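Long-range contacts in omega transaminase (Pseudomonas sp., PDB 5LH9), which catalyses pyridoxal-phosphate-dependent transfer of amino groups, probably between beta-alanine or related amines and pyruvate: residues 117-122 and 325-330; 230-235 and 245-250. All coordinates share one frame; numbering follows the deposited sequence. Where two conformers were deposited one is given.

In the fold
Both contacts are buried in the same class III aminotransferase chain, their centres about 26 Å apart, and contact 2 is nested in the sequence that contact 1 encloses. They share no segment, yet both sit on the same mixed sheet, the one that contains strands 115-121 and 225-230: contact 1 at strand 115-121, one of its two outermost strands within the chain, contact 2 around the inner strand 225-230 and the helix that follows it. Position shapes chemistry. At the subunit interface, residues 325-330 lie against that outer strand, and the loop's end binds the phosphate of the second subunit's cofactor. Contact 2, touched by no other chain, is indole packing plus one bridging water, and its loop meets the methyl end of the chain's own cofactor.

Contact 1. Residues 117-122 and 325-330; sequences RVLFSS and IMHGYT. With PLP (pyridoxal-5'-phosphate), chain E.
L119 pushes its CD1 methyl against the edge of the H327 imidazole, near the ring plane, with L119 CD1 4.1 Å from H327 CD2. The same methyl lies 4.0 Å from H327 O, a carbonyl buried here without a hydrogen-bond partner, and 4.2 Å from I325 CG2. Rotation of the imidazole is fixed from helix 124-141, where T130 bonds NE2 and K133 bonds ND1. Further along the strand, S121 leans obliquely on the Y329 ring, its CB 3.6 Å from CD2. That ring is turned edge-on to two oxygens in its plane: F120 O stands 4.0 Å from CD2, and the cofactor's O1P is 3.7 Å from CD1 on the other flank. T330 then takes hold of the phosphate through two bonds to one oxygen, O2P: its N at 2.8 Å, nearly straight at 164°, and its OG1 at 2.6 Å. A chi1 of -62° sets OG1 beside the residue's own N, allowing both donors to converge. Because G124 and S125 of the second subunit bind the same cofactor, the arrangement is that of the phosphate site shared across the dimer interface in fold-type I aminotransferases.

Contact 2. Residues 230-235 and 245-250; sequences AEPVQG and DYWPRL. With PLP (pyridoxal-5'-phosphate), chain H.
W247 lays its indole against the backbone of A230, E231 and P232, bridging the two ends of a beta-alpha connection: strand 225-230 runs into this loop, and helix 246-257 leads on to the neighbouring parallel strand 260-264, a beta-alpha-beta crossover. The six-membered ring does most of the touching. Its CH2 has A230 O at the edge, near the ring plane and 3.4 Å away, while CZ2 meets A230 CB at 3.6 Å and P232 N at 3.3 Å. The proline lies over one face, its CA displaced toward the rim; on the opposite face L250, one turn on in the same helix, holds CD1 4.0 Å above the plane. At the pyrrole edge NE1 donates to a water 3.1 Å away, which in turn donates to E231 O at 2.7 Å, so the indole N-H and that carbonyl are satisfied together. The ring is further confined by stacking with W282 and by L261 and A263 of strand 260-264. Replacing the indole with an alanine is likely to open a gap between P232 and L250 and to leave the bridging water without its N-H donor from the helix. Beyond this shell, W282 also bonds P232 O, tying the loop's backbone to the same aromatic pair. E231 points its side chain the other way, to the cofactor: Y157 N bonds OE2, while OE1 lies 3.2 Å from the methyl carbon C2A. The loop closes on this carboxylate, as G235 N reaches E231 OE1 at 3.0 Å, almost linear at 174° but arriving 45° out of the carboxylate plane.

Contact 1. Residues 117-122 and 325-330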
# COMPACT_ATOMS: atom_id res chain seq x y z
N ARG D 117 -28.67 8.12 10.62
CA ARG D 117 -27.72 8.18 11.72
C ARG D 117 -26.66 9.23 11.42
O ARG D 117 -26.30 9.47 10.27
CB ARG D 117 -27.04 6.82 11.94
CG ARG D 117 -28.00 5.68 12.24
CD ARG D 117 -28.57 5.78 13.64
NE ARG D 117 -29.42 4.63 13.96
CZ ARG D 117 -30.73 4.56 13.71
NH1 ARG D 117 -31.37 5.57 13.15
NH2 ARG D 117 -31.40 3.46 14.04
N VAL D 118 -26.18 9.87 12.49
CA VAL D 118 -25.11 10.87 12.40
C VAL D 118 -23.96 10.43 13.29
O VAL D 118 -24.16 9.92 14.39
CB VAL D 118 -25.60 12.28 12.81
CG1 VAL D 118 -26.22 12.26 14.19
CG2 VAL D 118 -24.45 13.29 12.76
N LEU D 119 -22.74 10.65 12.80
CA LEU D 119 -21.54 10.46 13.60
C LEU D 119 -20.81 11.80 13.57
O LEU D 119 -20.24 12.18 12.54
CB LEU D 119 -20.69 9.33 13.04
CG LEU D 119 -19.79 8.61 14.04
CD1 LEU D 119 -19.26 7.35 13.39
CD2 LEU D 119 -18.66 9.51 14.55
N PHE D 120 -20.82 12.50 14.70
CA PHE D 120 -20.29 13.86 14.77
C PHE D 120 -18.78 13.86 14.93
O PHE D 120 -18.16 12.88 15.36
CB PHE D 120 -20.93 14.63 15.93
CG PHE D 120 -22.37 14.96 15.72
CD1 PHE D 120 -22.75 15.98 14.87
CD2 PHE D 120 -23.36 14.26 16.40
CE1 PHE D 120 -24.09 16.30 14.68
CE2 PHE D 120 -24.70 14.57 16.22
CZ PHE D 120 -25.06 15.59 15.36
N SER D 121 -18.19 15.00 14.59
CA SER D 121 -16.76 15.23 14.70
C SER D 121 -16.56 16.73 14.83
O SER D 121 -17.48 17.45 15.21
CB SER D 121 -16.02 14.62 13.49
OG SER D 121 -16.43 15.25 12.29
N SER D 122 -15.36 17.23 14.47
CA SER D 122 -15.01 18.63 14.69
C SER D 122 -14.64 19.40 13.43
O SER D 122 -14.25 20.57 13.53
CB SER D 122 -13.86 18.72 15.70
OG SER D 122 -14.28 18.25 16.97
N ILE D 325 -18.98 -0.09 16.41
CA ILE D 325 -18.51 1.12 15.76
C ILE D 325 -17.35 1.62 16.61
O ILE D 325 -17.52 2.36 17.57
CB ILE D 325 -19.61 2.17 15.61
CG1 ILE D 325 -20.74 1.59 14.76
CG2 ILE D 325 -19.04 3.42 14.97
CD1 ILE D 325 -21.88 2.54 14.48
N MET D 326 -16.14 1.19 16.24
CA MET D 326 -14.92 1.56 16.95
C MET D 326 -14.27 2.78 16.32
O MET D 326 -13.04 2.83 16.15
CB MET D 326 -13.97 0.37 16.97
CG MET D 326 -14.59 -0.92 17.52
SD MET D 326 -15.43 -0.72 19.11
CE MET D 326 -14.04 -0.47 20.21
N HIS D 327 -15.07 3.78 15.96
CA HIS D 327 -14.58 5.00 15.34
C HIS D 327 -15.31 6.17 15.97
O HIS D 327 -16.54 6.16 16.08
CB HIS D 327 -14.81 5.00 13.82
CG HIS D 327 -14.44 6.30 13.17
ND1 HIS D 327 -13.16 6.59 12.75
CD2 HIS D 327 -15.18 7.39 12.88
CE1 HIS D 327 -13.13 7.80 12.23
NE2 HIS D 327 -14.35 8.31 12.29
N GLY D 328 -14.56 7.19 16.36
CA GLY D 328 -15.15 8.40 16.88
C GLY D 328 -14.13 9.19 17.66
O GLY D 328 -13.01 8.73 17.92
N TYR D 329 -14.55 10.38 18.06
CA TYR D 329 -13.64 11.38 18.58
C TYR D 329 -14.08 11.83 19.97
O TYR D 329 -15.27 11.85 20.29
CB TYR D 329 -13.59 12.58 17.62
CG TYR D 329 -13.26 12.15 16.22
CD1 TYR D 329 -11.96 11.88 15.84
CD2 TYR D 329 -14.27 11.96 15.27
CE1 TYR D 329 -11.65 11.47 14.56
CE2 TYR D 329 -13.97 11.56 13.99
CZ TYR D 329 -12.66 11.31 13.64
OH TYR D 329 -12.37 10.89 12.36
N THR D 330 -13.09 12.16 20.80
CA THR D 330 -13.38 12.70 22.12
C THR D 330 -14.45 13.78 22.04
O THR D 330 -15.41 13.77 22.82
CB THR D 330 -12.10 13.26 22.74
OG1 THR D 330 -11.15 12.20 22.91
CG2 THR D 330 -12.38 13.92 24.09
N1 PLP E . -3.93 9.72 21.04
C2 PLP E . -4.11 9.40 22.33
C2A PLP E . -2.94 8.85 23.19
C3 PLP E . -5.39 9.55 22.93
O3 PLP E . -5.57 9.21 24.28
C4 PLP E . -6.46 10.03 22.22
C4A PLP E . -7.86 10.18 23.01
C5 PLP E . -6.28 10.37 20.90
C6 PLP E . -5.02 10.21 20.30
C5A PLP E . -7.46 10.90 20.02
O4P PLP E . -7.98 12.11 20.50
P PLP E . -9.36 12.57 19.96
O1P PLP E . -9.41 12.56 18.43
O2P PLP E . -10.38 11.64 20.48
O3P PLP E . -9.63 13.96 20.45

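Contact 2. Residues 230-235 and 245-250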
# COMPACT_ATOMS: atom_id res chain seq x y z
N ALA D 230 -17.57 12.99 -3.90
CA ALA D 230 -17.52 14.15 -4.77
C ALA D 230 -18.21 15.33 -4.10
O ALA D 230 -19.07 15.15 -3.23
CB ALA D 230 -18.17 13.87 -6.13
N GLU D 231 -17.79 16.54 -4.49
CA GLU D 231 -18.43 17.78 -4.05
C GLU D 231 -19.51 18.19 -5.05
O GLU D 231 -19.25 18.18 -6.26
CB GLU D 231 -17.40 18.90 -3.94
CG GLU D 231 -16.23 18.59 -3.02
CD GLU D 231 -14.99 19.38 -3.37
OE1 GLU D 231 -14.90 20.57 -2.97
OE2 GLU D 231 -14.13 18.83 -4.10
N PRO D 232 -20.73 18.53 -4.61
CA PRO D 232 -21.74 19.00 -5.58
C PRO D 232 -21.28 20.21 -6.39
O PRO D 232 -21.70 20.38 -7.54
CB PRO D 232 -22.94 19.34 -4.69
CG PRO D 232 -22.74 18.53 -3.46
CD PRO D 232 -21.27 18.49 -3.25
N VAL D 233 -20.47 21.07 -5.79
CA VAL D 233 -19.68 22.08 -6.49
C VAL D 233 -18.29 22.02 -5.90
O VAL D 233 -18.13 22.11 -4.67
CB VAL D 233 -20.27 23.49 -6.36
CG1 VAL D 233 -19.39 24.50 -7.11
CG2 VAL D 233 -21.68 23.54 -6.88
N GLN D 234 -17.28 21.82 -6.74
CA GLN D 234 -15.92 21.67 -6.24
C GLN D 234 -15.38 23.02 -5.80
O GLN D 234 -15.28 23.95 -6.61
CB GLN D 234 -15.04 21.04 -7.31
CG GLN D 234 -15.46 19.62 -7.67
CD GLN D 234 -14.57 19.00 -8.72
OE1 GLN D 234 -14.50 19.46 -9.85
NE2 GLN D 234 -13.86 17.93 -8.33
N GLY D 235 -15.02 23.13 -4.53
CA GLY D 235 -14.65 24.41 -3.95
C GLY D 235 -13.19 24.77 -4.14
O GLY D 235 -12.85 25.54 -5.04
N ASP D 245 -26.76 17.64 -15.33
CA ASP D 245 -27.13 16.24 -15.36
C ASP D 245 -26.01 15.33 -14.88
O ASP D 245 -26.18 14.11 -14.87
CB ASP D 245 -27.57 15.82 -16.77
CG ASP D 245 -26.46 15.95 -17.78
OD1 ASP D 245 -25.50 16.70 -17.52
OD2 ASP D 245 -26.55 15.30 -18.84
N TYR D 246 -24.89 15.90 -14.43
CA TYR D 246 -23.76 15.07 -14.03
C TYR D 246 -24.07 14.32 -12.74
O TYR D 246 -23.90 13.10 -12.66
CB TYR D 246 -22.50 15.92 -13.88
CG TYR D 246 -21.31 15.13 -13.38
CD1 TYR D 246 -20.62 14.27 -14.22
CD2 TYR D 246 -20.86 15.26 -12.07
CE1 TYR D 246 -19.53 13.55 -13.78
CE2 TYR D 246 -19.76 14.54 -11.62
CZ TYR D 246 -19.10 13.68 -12.48
OH TYR D 246 -18.01 12.97 -12.04
N TRP D 247 -24.53 15.04 -11.72
CA TRP D 247 -24.77 14.40 -10.43
C TRP D 247 -25.91 13.38 -10.53
O TRP D 247 -25.80 12.30 -9.94
CB TRP D 247 -25.05 15.43 -9.35
CG TRP D 247 -23.79 15.76 -8.64
CD1 TRP D 247 -22.79 16.56 -9.10
CD2 TRP D 247 -23.36 15.26 -7.37
NE1 TRP D 247 -21.76 16.60 -8.18
CE2 TRP D 247 -22.09 15.81 -7.12
CE3 TRP D 247 -23.93 14.40 -6.43
CZ2 TRP D 247 -21.38 15.53 -5.95
CZ3 TRP D 247 -23.23 14.13 -5.28
CH2 TRP D 247 -21.97 14.69 -5.04
N PRO D 248 -27.00 13.68 -11.24
CA PRO D 248 -28.00 12.63 -11.48
C PRO D 248 -27.39 11.38 -12.10
O PRO D 248 -27.77 10.26 -11.73
CB PRO D 248 -29.00 13.31 -12.42
CG PRO D 248 -28.93 14.74 -12.05
CD PRO D 248 -27.49 15.00 -11.67
N ARG D 249 -26.45 11.55 -13.02
CA ARG D 249 -25.81 10.40 -13.65
C ARG D 249 -24.76 9.75 -12.75
O ARG D 249 -24.55 8.54 -12.83
CB ARG D 249 -25.21 10.82 -14.99
CG ARG D 249 -26.27 11.24 -16.01
CD ARG D 249 -25.93 10.76 -17.41
NE ARG D 249 -25.95 9.31 -17.50
CZ ARG D 249 -25.29 8.59 -18.41
NH1 ARG D 249 -24.53 9.20 -19.32
NH2 ARG D 249 -25.38 7.27 -18.40
N LEU D 250 -24.11 10.52 -11.88
CA LEU D 250 -23.28 9.92 -10.84
C LEU D 250 -24.10 8.94 -10.00
O LEU D 250 -23.68 7.81 -9.75
CB LEU D 250 -22.69 10.99 -9.92
CG LEU D 250 -21.35 11.66 -10.23
CD1 LEU D 250 -20.90 12.43 -8.98
CD2 LEU D 250 -20.28 10.66 -10.65
N1 PLP H . -13.92 18.89 2.15
C2 PLP H . -14.25 20.02 1.52
C2A PLP H . -15.08 19.99 0.21
C3 PLP H . -13.83 21.27 2.04
O3 PLP H . -14.18 22.44 1.36
C4 PLP H . -13.10 21.35 3.20
C4A PLP H . -12.69 22.83 3.72
C5 PLP H . -12.76 20.19 3.86
C6 PLP H . -13.17 18.95 3.34
C5A PLP H . -11.91 20.18 5.17
O4P PLP H . -12.56 20.81 6.25
P PLP H . -11.71 21.18 7.49
O1P PLP H . -10.71 22.20 7.07
O2P PLP H . -11.04 19.98 8.04
O3P PLP H . -12.63 21.77 8.57
O HOH W 1 -19.03 17.78 -8.91